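Local coordinates for occlusion-derived virus envelope protein E66 (Autographa californica nucleopolyhedrovirus, PDB 3VSN), which acts as a chondroitin lyase of the viral envelope, is essential for oral infectivity and may digest the chondroitin sulfate barrier of the host midgut, at residues S321-K326 against T649-F654; A418-D423 against K600-S605; N589-M594 against S605-T610. One frame throughout, in Å; residues are numbered along the deposited sequence. Where two conformers were deposited one is given.

Interaction 1 of 3, residues S321-K326 against T649-F654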
loop_
_atom_site.group_PDB
_atom_site.type_symbol
_atom_site.label_atom_id
_atom_site.label_comp_id
_atom_site.label_asym_id
_atom_site.label_seq_id
_atom_site.Cartn_x
_atom_site.Cartn_y
_atom_site.Cartn_z
ATOM N N SER A 321 4.658 0.126 12.945
ATOM C CA SER A 321 3.376 0.703 13.345
ATOM C C SER A 321 3.262 2.192 13.047
ATOM O O SER A 321 4.222 2.944 13.194
ATOM C CB SER A 321 3.096 0.446 14.828
ATOM O OG SER A 321 3.998 1.161 15.655
ATOM N N ALA A 322 2.070 2.602 12.632
ATOM C CA ALA A 322 1.748 4.009 12.482
ATOM C C ALA A 322 0.646 4.295 13.494
ATOM O O ALA A 322 -0.519 3.967 13.262
ATOM C CB ALA A 322 1.287 4.294 11.062
ATOM N N ASP A 323 1.034 4.873 14.631
ATOM C CA ASP A 323 0.166 4.947 15.812
ATOM C C ASP A 323 -0.970 5.969 15.710
ATOM O O ASP A 323 -1.973 5.857 16.420
ATOM C CB ASP A 323 0.992 5.231 17.070
ATOM C CG ASP A 323 1.984 4.121 17.398
ATOM O OD1 ASP A 323 1.873 2.997 16.851
ATOM O OD2 ASP A 323 2.884 4.387 18.219
ATOM N N TYR A 324 -0.799 6.971 14.854
ATOM C CA TYR A 324 -1.828 7.989 14.636
ATOM C C TYR A 324 -2.735 7.658 13.452
ATOM O O TYR A 324 -3.954 7.833 13.525
ATOM C CB TYR A 324 -1.181 9.350 14.386
ATOM C CG TYR A 324 -0.701 10.059 15.628
ATOM C CD1 TYR A 324 -1.594 10.756 16.443
ATOM C CD2 TYR A 324 0.651 10.064 15.971
ATOM C CE1 TYR A 324 -1.156 11.423 17.577
ATOM C CE2 TYR A 324 1.100 10.729 17.101
ATOM C CZ TYR A 324 0.194 11.407 17.900
ATOM O OH TYR A 324 0.635 12.070 19.022
ATOM N N SER A 325 -2.127 7.201 12.360
ATOM C CA SER A 325 -2.848 6.895 11.121
ATOM C C SER A 325 -3.481 5.507 11.168
ATOM O O SER A 325 -4.375 5.200 10.373
ATOM C CB SER A 325 -1.905 7.003 9.923
ATOM O OG SER A 325 -1.366 8.311 9.826
ATOM N N LYS A 326 -2.999 4.685 12.106
ATOM C CA LYS A 326 -3.564 3.361 12.443
ATOM C C LYS A 326 -3.256 2.268 11.415
ATOM O O LYS A 326 -4.154 1.760 10.742
ATOM C CB LYS A 326 -5.078 3.427 12.750
ATOM C CG LYS A 326 -5.524 4.582 13.650
ATOM C CD LYS A 326 -4.784 4.610 14.982
ATOM C CE LYS A 326 -5.284 5.742 15.866
ATOM N NZ LYS A 326 -4.605 5.773 17.193
ATOM N N THR A 649 5.185 13.024 19.508
ATOM C CA THR A 649 5.031 13.630 18.178
ATOM C C THR A 649 4.704 12.590 17.104
ATOM O O THR A 649 3.786 12.788 16.309
ATOM C CB THR A 649 6.280 14.441 17.752
ATOM O OG1 THR A 649 6.560 15.444 18.739
ATOM C CG2 THR A 649 6.057 15.126 16.396
ATOM N N PHE A 650 5.447 11.483 17.106
ATOM C CA PHE A 650 5.365 10.478 16.042
ATOM C C PHE A 650 4.741 9.163 16.513
ATOM O O PHE A 650 4.031 8.503 15.756
ATOM C CB PHE A 650 6.762 10.192 15.456
ATOM C CG PHE A 650 7.563 11.428 15.130
ATOM C CD1 PHE A 650 7.382 12.098 13.921
ATOM C CD2 PHE A 650 8.515 11.914 16.025
ATOM C CE1 PHE A 650 8.124 13.232 13.617
ATOM C CE2 PHE A 650 9.262 13.050 15.726
ATOM C CZ PHE A 650 9.066 13.709 14.520
ATOM N N ASP A 651 5.018 8.792 17.760
ATOM C CA ASP A 651 4.673 7.469 18.290
ATOM C C ASP A 651 3.953 7.586 19.629
ATOM O O ASP A 651 4.235 8.497 20.403
ATOM C CB ASP A 651 5.942 6.633 18.472
ATOM C CG ASP A 651 6.685 6.392 17.167
ATOM O OD1 ASP A 651 6.093 5.823 16.229
ATOM O OD2 ASP A 651 7.878 6.752 17.087
ATOM N N LEU A 652 3.043 6.652 19.904
ATOM C CA LEU A 652 2.207 6.717 21.112
ATOM C C LEU A 652 2.330 5.504 22.036
ATOM O O LEU A 652 1.503 5.308 22.934
ATOM C CB LEU A 652 0.739 6.937 20.729
ATOM C CG LEU A 652 0.381 8.303 20.133
ATOM C CD1 LEU A 652 -1.002 8.266 19.497
ATOM C CD2 LEU A 652 0.460 9.394 21.193
ATOM N N GLN A 653 3.373 4.705 21.831
ATOM C CA GLN A 653 3.576 3.499 22.630
ATOM C C GLN A 653 4.519 3.737 23.801
ATOM O O GLN A 653 5.597 4.310 23.637
ATOM C CB GLN A 653 4.092 2.352 21.759
ATOM C CG GLN A 653 3.093 1.879 20.713
ATOM C CD GLN A 653 3.659 0.818 19.788
ATOM O OE1 GLN A 653 4.430 -0.047 20.208
ATOM N NE2 GLN A 653 3.266 0.876 18.517
ATOM N N PHE A 654 4.099 3.296 24.983
ATOM C CA PHE A 654 4.942 3.312 26.170
ATOM C C PHE A 654 5.799 2.054 26.152
ATOM O O PHE A 654 5.270 0.943 26.116
ATOM C CB PHE A 654 4.085 3.326 27.445
ATOM C CG PHE A 654 3.133 4.485 27.528
ATOM C CD1 PHE A 654 1.884 4.424 26.915
ATOM C CD2 PHE A 654 3.482 5.634 28.227
ATOM C CE1 PHE A 654 1.009 5.496 26.984
ATOM C CE2 PHE A 654 2.609 6.707 28.306
ATOM C CZ PHE A 654 1.372 6.638 27.685
HETATM O O HOH W 1 3.631 5.804 14.962
HETATM O O HOH W 2 5.167 3.309 17.458
#
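Asp323 turns CG opposite its own carbonyl carbon (chi1 -63°), and Gln653 does the same before running on extended, which brings the two side chains across each other at about a right angle, with the carboxylate and amide planes 37° apart. The two oxygens of Asp323 have separate tasks. OD2 accepts the backbone N-H of Leu652 through its anti lone pair, with Leu652 N 2.8 Å from Asp323 OD2 and the bond almost straight (173° at the hydrogen). OD1 accepts an N-H of Gln653, with NE2 3.0 Å away; this donor comes from the syn side, tilted out of the carboxylate plane. Because Gln653 OE1 is bonded in turn to Ser602, the amide is gripped at both ends and its rotation is fixed.

Asp323 opens the hairpin turn that follows strand 318-322, an outermost strand of a four-stranded antiparallel sheet, while 649-654 leads into strand 654-658 of a seven-stranded sheet; the contact thus ties a turn of one sheet to the approach to another. Within the turn, Lys326 N bonds back to Ala322 O, and Lys326 NZ reaches Asp323 O at 2.7 Å.

Tyr324 lies beside this polar centre. Leu652 crosses its ring at about a right angle and sets CD1 over one face, 3.8 Å from the ring centroid, in a CH-pi contact displaced toward the rim. Phe650 O sits at the ring edge, 3.7 Å from Tyr324 CD2, and the hydroxyl is bonded to Ser648 O. Asp651 brings a second carboxylate close, its OD1 4.0 Å from Asp323 OD2. A water donates to both oxygens, 2.6 Å from Asp323 OD2 and 2.9 Å from Asp651 OD1, and probably eases their repulsion.

Interaction 2 of 3, residues A418-D423 against K600-S605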
loop_
_atom_site.group_PDB
_atom_site.type_symbol
_atom_site.label_atom_id
_atom_site.label_comp_id
_atom_site.label_asym_id
_atom_site.label_seq_id
_atom_site.Cartn_x
_atom_site.Cartn_y
_atom_site.Cartn_z
ATOM N N ALA A 418 -5.649 1.204 19.090
ATOM C CA ALA A 418 -4.359 1.148 19.768
ATOM C C ALA A 418 -3.475 0.083 19.138
ATOM O O ALA A 418 -3.961 -0.954 18.677
ATOM C CB ALA A 418 -4.539 0.880 21.255
ATOM N N ILE A 419 -2.173 0.354 19.121
ATOM C CA ILE A 419 -1.190 -0.572 18.563
ATOM C C ILE A 419 -0.017 -0.712 19.532
ATOM O O ILE A 419 0.466 0.281 20.074
ATOM C CB ILE A 419 -0.678 -0.107 17.177
ATOM C CG1 ILE A 419 -1.841 0.055 16.188
ATOM C CG2 ILE A 419 0.342 -1.096 16.618
ATOM C CD1 ILE A 419 -1.496 0.833 14.927
ATOM N N ALA A 420 0.422 -1.946 19.765
ATOM C CA ALA A 420 1.624 -2.200 20.553
ATOM C C ALA A 420 2.461 -3.237 19.831
ATOM O O ALA A 420 1.931 -4.233 19.344
ATOM C CB ALA A 420 1.266 -2.684 21.953
ATOM N N LYS A 421 3.767 -3.002 19.750
ATOM C CA LYS A 421 4.647 -3.945 19.064
ATOM C C LYS A 421 5.969 -4.160 19.790
ATOM O O LYS A 421 6.450 -3.288 20.523
ATOM C CB LYS A 421 4.900 -3.504 17.613
ATOM C CG LYS A 421 5.734 -2.234 17.485
ATOM C CD LYS A 421 6.025 -1.897 16.032
ATOM C CE LYS A 421 7.073 -0.801 15.914
ATOM N NZ LYS A 421 6.571 0.512 16.411
ATOM N N THR A 422 6.535 -5.343 19.573
ATOM C CA THR A 422 7.869 -5.694 20.049
ATOM C C THR A 422 8.706 -6.163 18.852
ATOM O O THR A 422 8.362 -5.859 17.707
ATOM C CB THR A 422 7.820 -6.790 21.134
ATOM O OG1 THR A 422 7.103 -7.927 20.633
ATOM C CG2 THR A 422 7.145 -6.274 22.408
ATOM N N ASP A 423 9.769 -6.921 19.125
ATOM C CA ASP A 423 10.719 -7.370 18.099
ATOM C C ASP A 423 10.061 -8.118 16.943
ATOM O O ASP A 423 10.271 -7.785 15.776
ATOM C CB ASP A 423 11.790 -8.271 18.720
ATOM C CG ASP A 423 12.927 -7.490 19.334
ATOM O OD1 ASP A 423 12.860 -6.245 19.354
ATOM O OD2 ASP A 423 13.893 -8.130 19.802
ATOM N N LYS A 600 11.134 -6.878 26.867
ATOM C CA LYS A 600 10.535 -5.644 26.367
ATOM C C LYS A 600 9.016 -5.720 26.442
ATOM O O LYS A 600 8.433 -6.755 26.131
ATOM C CB LYS A 600 10.986 -5.397 24.927
ATOM C CG LYS A 600 10.523 -4.084 24.321
ATOM C CD LYS A 600 10.919 -4.011 22.853
ATOM C CE LYS A 600 10.559 -2.665 22.242
ATOM N NZ LYS A 600 9.082 -2.491 22.142
ATOM N N VAL A 601 8.384 -4.629 26.871
ATOM C CA VAL A 601 6.925 -4.532 26.891
ATOM C C VAL A 601 6.502 -3.204 26.267
ATOM O O VAL A 601 7.104 -2.163 26.549
ATOM C CB VAL A 601 6.346 -4.629 28.323
ATOM C CG1 VAL A 601 4.830 -4.543 28.294
ATOM C CG2 VAL A 601 6.759 -5.925 28.995
ATOM N N SER A 602 5.470 -3.250 25.426
ATOM C CA SER A 602 4.885 -2.044 24.845
ATOM C C SER A 602 3.397 -1.935 25.192
ATOM O O SER A 602 2.675 -2.935 25.139
ATOM C CB SER A 602 5.076 -2.048 23.326
ATOM O OG SER A 602 4.317 -1.015 22.721
ATOM N N PHE A 603 2.957 -0.725 25.553
ATOM C CA PHE A 603 1.547 -0.413 25.825
ATOM C C PHE A 603 1.095 0.731 24.937
ATOM O O PHE A 603 1.886 1.625 24.635
ATOM C CB PHE A 603 1.362 0.124 27.245
ATOM C CG PHE A 603 1.522 -0.890 28.336
ATOM C CD1 PHE A 603 2.773 -1.144 28.883
ATOM C CD2 PHE A 603 0.407 -1.530 28.877
ATOM C CE1 PHE A 603 2.920 -2.050 29.923
ATOM C CE2 PHE A 603 0.548 -2.438 29.922
ATOM C CZ PHE A 603 1.808 -2.699 30.440
ATOM N N MET A 604 -0.186 0.738 24.571
ATOM C CA MET A 604 -0.810 1.922 23.980
ATOM C C MET A 604 -2.300 1.964 24.306
ATOM O O MET A 604 -2.944 0.921 24.415
ATOM C CB MET A 604 -0.603 1.972 22.462
ATOM C CG MET A 604 -1.215 3.203 21.809
ATOM S SD MET A 604 -0.972 3.329 20.032
ATOM C CE MET A 604 -2.132 4.640 19.640
ATOM N N SER A 605 -2.830 3.175 24.463
ATOM C CA SER A 605 -4.255 3.385 24.690
ATOM C C SER A 605 -4.961 3.779 23.392
ATOM O O SER A 605 -4.446 4.594 22.628
ATOM C CB SER A 605 -4.468 4.477 25.739
ATOM O OG SER A 605 -5.816 4.904 25.743
#
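Strand 414-421, an outermost strand of one seven-stranded antiparallel sheet, runs beside strand 600-605 of a second such sheet, and Ile419 and Met604 meet at this junction in the beta-sandwich region. The short strand segments are antiparallel (175°), with axes 5.7 Å apart at their closest, and side chains rather than a regular backbone ladder join them. Met604 leaves its backbone fully extended, and its thioether lies alongside Ile419: SD accepts a weak hydrogen bond from Ile419 N at 3.3 Å, nearly straight at 170°, while Met604 CB packs 3.1 Å from Ile419 O. On the strand of Ile419, the methyl of Ala418 rests against the backbone of 604-605, its CB 3.5 Å from Met604 O. Ala420 makes the equivalent approach to Ser602, with CB 3.5 Å from Ser602 O and close to the hydroxyl, which is itself bonded to Gln653. Farther along, Ser602 CB lies 3.4 Å from Lys421 O. The same carbonyl is met by Lys600, whose chain stays extended until a final bend (chi4 -68°) turns NZ to within 3.2 Å of Lys421 O in a weak hydrogen bond. Backbone polar atoms of this outermost strand are therefore met by side chains: a sulfur takes Ile419 N, an ammonium gives to Lys421 O, and Gln653 OE1 accepts from Lys421 N.

Interaction 3 of 3, residues N589-M594 against S605-T610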
loop_
_atom_site.group_PDB
_atom_site.type_symbol
_atom_site.label_atom_id
_atom_site.label_comp_id
_atom_site.label_asym_id
_atom_site.label_seq_id
_atom_site.Cartn_x
_atom_site.Cartn_y
_atom_site.Cartn_z
ATOM N N ASN A 589 -7.149 -5.156 26.620
ATOM C CA ASN A 589 -8.049 -4.756 27.703
ATOM C C ASN A 589 -8.534 -3.348 27.433
ATOM O O ASN A 589 -8.075 -2.387 28.049
ATOM C CB ASN A 589 -7.371 -4.852 29.076
ATOM C CG ASN A 589 -8.354 -4.678 30.228
ATOM O OD1 ASN A 589 -9.537 -5.012 30.108
ATOM N ND2 ASN A 589 -7.869 -4.156 31.350
ATOM N N TYR A 590 -9.458 -3.241 26.483
ATOM C CA TYR A 590 -9.900 -1.947 25.981
ATOM C C TYR A 590 -10.071 -0.910 27.099
ATOM O O TYR A 590 -10.784 -1.173 28.069
ATOM C CB TYR A 590 -11.192 -2.077 25.165
ATOM C CG TYR A 590 -11.419 -0.826 24.375
ATOM C CD1 TYR A 590 -12.128 0.242 24.918
ATOM C CD2 TYR A 590 -10.849 -0.672 23.117
ATOM C CE1 TYR A 590 -12.297 1.419 24.212
ATOM C CE2 TYR A 590 -11.011 0.497 22.402
ATOM C CZ TYR A 590 -11.737 1.536 22.954
ATOM O OH TYR A 590 -11.895 2.695 22.245
ATOM N N PRO A 591 -9.455 0.283 26.952
ATOM C CA PRO A 591 -8.780 0.844 25.772
ATOM C C PRO A 591 -7.302 0.476 25.580
ATOM O O PRO A 591 -6.690 0.893 24.588
ATOM C CB PRO A 591 -8.908 2.353 26.003
ATOM C CG PRO A 591 -8.842 2.490 27.486
ATOM C CD PRO A 591 -9.530 1.272 28.050
ATOM N N TRP A 592 -6.743 -0.289 26.513
ATOM C CA TRP A 592 -5.317 -0.612 26.493
ATOM C C TRP A 592 -4.994 -1.854 25.713
ATOM O O TRP A 592 -5.768 -2.809 25.691
ATOM C CB TRP A 592 -4.784 -0.718 27.919
ATOM C CG TRP A 592 -4.780 0.623 28.602
ATOM C CD1 TRP A 592 -5.730 1.140 29.481
ATOM C CD2 TRP A 592 -3.787 1.690 28.444
ATOM N NE1 TRP A 592 -5.394 2.410 29.874
ATOM C CE2 TRP A 592 -4.236 2.799 29.292
ATOM C CE3 TRP A 592 -2.604 1.825 27.724
ATOM C CZ2 TRP A 592 -3.518 3.985 29.391
ATOM C CZ3 TRP A 592 -1.891 3.025 27.830
ATOM C CH2 TRP A 592 -2.337 4.077 28.647
ATOM N N VAL A 593 -3.842 -1.832 25.050
ATOM C CA VAL A 593 -3.281 -3.026 24.425
ATOM C C VAL A 593 -1.814 -3.130 24.841
ATOM O O VAL A 593 -1.142 -2.106 25.020
ATOM C CB VAL A 593 -3.457 -3.022 22.879
ATOM C CG1 VAL A 593 -2.579 -1.969 22.211
ATOM C CG2 VAL A 593 -3.173 -4.402 22.292
ATOM N N MET A 594 -1.332 -4.358 25.010
ATOM C CA MET A 594 0.029 -4.603 25.480
ATOM C C MET A 594 0.613 -5.836 24.812
ATOM O O MET A 594 -0.097 -6.821 24.593
ATOM C CB MET A 594 0.040 -4.805 27.003
ATOM C CG MET A 594 1.427 -5.017 27.601
ATOM S SD MET A 594 1.422 -5.975 29.135
ATOM C CE MET A 594 1.340 -7.629 28.464
ATOM N N SER A 605 -2.830 3.175 24.463
ATOM C CA SER A 605 -4.255 3.385 24.690
ATOM C C SER A 605 -4.961 3.779 23.392
ATOM O O SER A 605 -4.446 4.594 22.628
ATOM C CB SER A 605 -4.468 4.477 25.739
ATOM O OG SER A 605 -5.816 4.904 25.743
ATOM N N ALA A 606 -6.143 3.212 23.154
ATOM C CA ALA A 606 -6.937 3.563 21.973
ATOM C C ALA A 606 -7.474 4.992 22.068
ATOM O O ALA A 606 -7.913 5.561 21.067
ATOM C CB ALA A 606 -8.073 2.567 21.764
ATOM N N ASN A 607 -7.436 5.558 23.277
ATOM C CA ASN A 607 -7.757 6.970 23.493
ATOM C C ASN A 607 -6.561 7.890 23.230
ATOM O O ASN A 607 -6.684 9.112 23.311
ATOM C CB ASN A 607 -8.309 7.183 24.908
ATOM C CG ASN A 607 -9.630 6.476 25.123
ATOM O OD1 ASN A 607 -10.501 6.495 24.252
ATOM N ND2 ASN A 607 -9.780 5.832 26.271
ATOM N N GLU A 608 -5.414 7.282 22.918
ATOM C CA GLU A 608 -4.167 7.992 22.596
ATOM C C GLU A 608 -3.609 8.795 23.777
ATOM O O GLU A 608 -2.942 9.820 23.599
ATOM C CB GLU A 608 -4.330 8.848 21.326
ATOM C CG GLU A 608 -4.759 8.031 20.106
ATOM C CD GLU A 608 -5.145 8.876 18.903
ATOM O OE1 GLU A 608 -5.640 10.008 19.083
ATOM O OE2 GLU A 608 -4.970 8.398 17.763
ATOM N N ASP A 609 -3.878 8.304 24.986
ATOM C CA ASP A 609 -3.333 8.890 26.208
ATOM C C ASP A 609 -1.810 8.951 26.137
ATOM O O ASP A 609 -1.159 7.991 25.715
ATOM C CB ASP A 609 -3.751 8.065 27.429
ATOM C CG ASP A 609 -5.241 8.163 27.732
ATOM O OD1 ASP A 609 -5.994 8.775 26.945
ATOM O OD2 ASP A 609 -5.665 7.623 28.772
ATOM N N THR A 610 -1.246 10.085 26.542
ATOM C CA THR A 610 0.210 10.244 26.575
ATOM C C THR A 610 0.760 9.949 27.972
ATOM O O THR A 610 1.967 10.026 28.203
ATOM C CB THR A 610 0.643 11.646 26.107
ATOM O OG1 THR A 610 0.008 12.634 26.926
ATOM C CG2 THR A 610 0.246 11.866 24.645
HETATM O O HOH W 3 -12.700 4.801 23.626
#
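Trp592 and Ser605 form an antiparallel non-hydrogen-bonded pair near the open end of the hairpin made by strands 592-597 and 600-605, flanked by a cis-proline turn at Tyr590-Pro591 and a type I turn from Ser605 to Glu608. The six-membered ring of Trp592 lies flat across its partner: Ser605 CB stands over the ring face, 3.5 Å from the centroid and only 8° off the normal, in a CH-pi contact. Just past this pair, Ala606 N donates a hydrogen bond to Pro591 O at 2.8 Å (157° at the hydrogen). Ser605 directs OG anti to its own nitrogen (chi1 166°), which carries it forward to accept from Asn607 N at 3.0 Å in an ST turn. Beside the Ala606-Pro591 bond, Tyr590 CE2 packs 3.7 Å from Ala606 CB. Asn607 ND2 lies 3.6 Å from Pro591 CB. A water in the plane of the Tyr590 ring sits 2.6 Å from Tyr590 OH and donates to Asn607 OD1 at 2.8 Å. With the direct bond carried by the backbone and the Tyr590-Asn607 link passing through water, the side chains add mainly apolar contact, the indole face on Ser605 CB and the Tyr590 ring on the Ala606 methyl.

In the fold
The three contacts lie 10 to 12 Å apart between centres, within the beta-rich part of the chain and away from the annotated catalytic residues. Interactions 2 and 3 share Ser605 and are nested along the chain inside the loop closed by interaction 1. Polar bonds tie them together: Gln653 OE1 lies 2.7 Å from Ser602 OG and Ser321 OG 2.8 Å from Lys421 NZ, linking interactions 1 and 2; a salt bridge of 2.7 Å from Lys326 NZ to Glu608 OE2 links 1 and 3; and Met604 O, 3.0 Å from Val593 N, links 2 and 3. A glycerol, probably from crystallisation, lies about 3 Å from the side chain of Lys600.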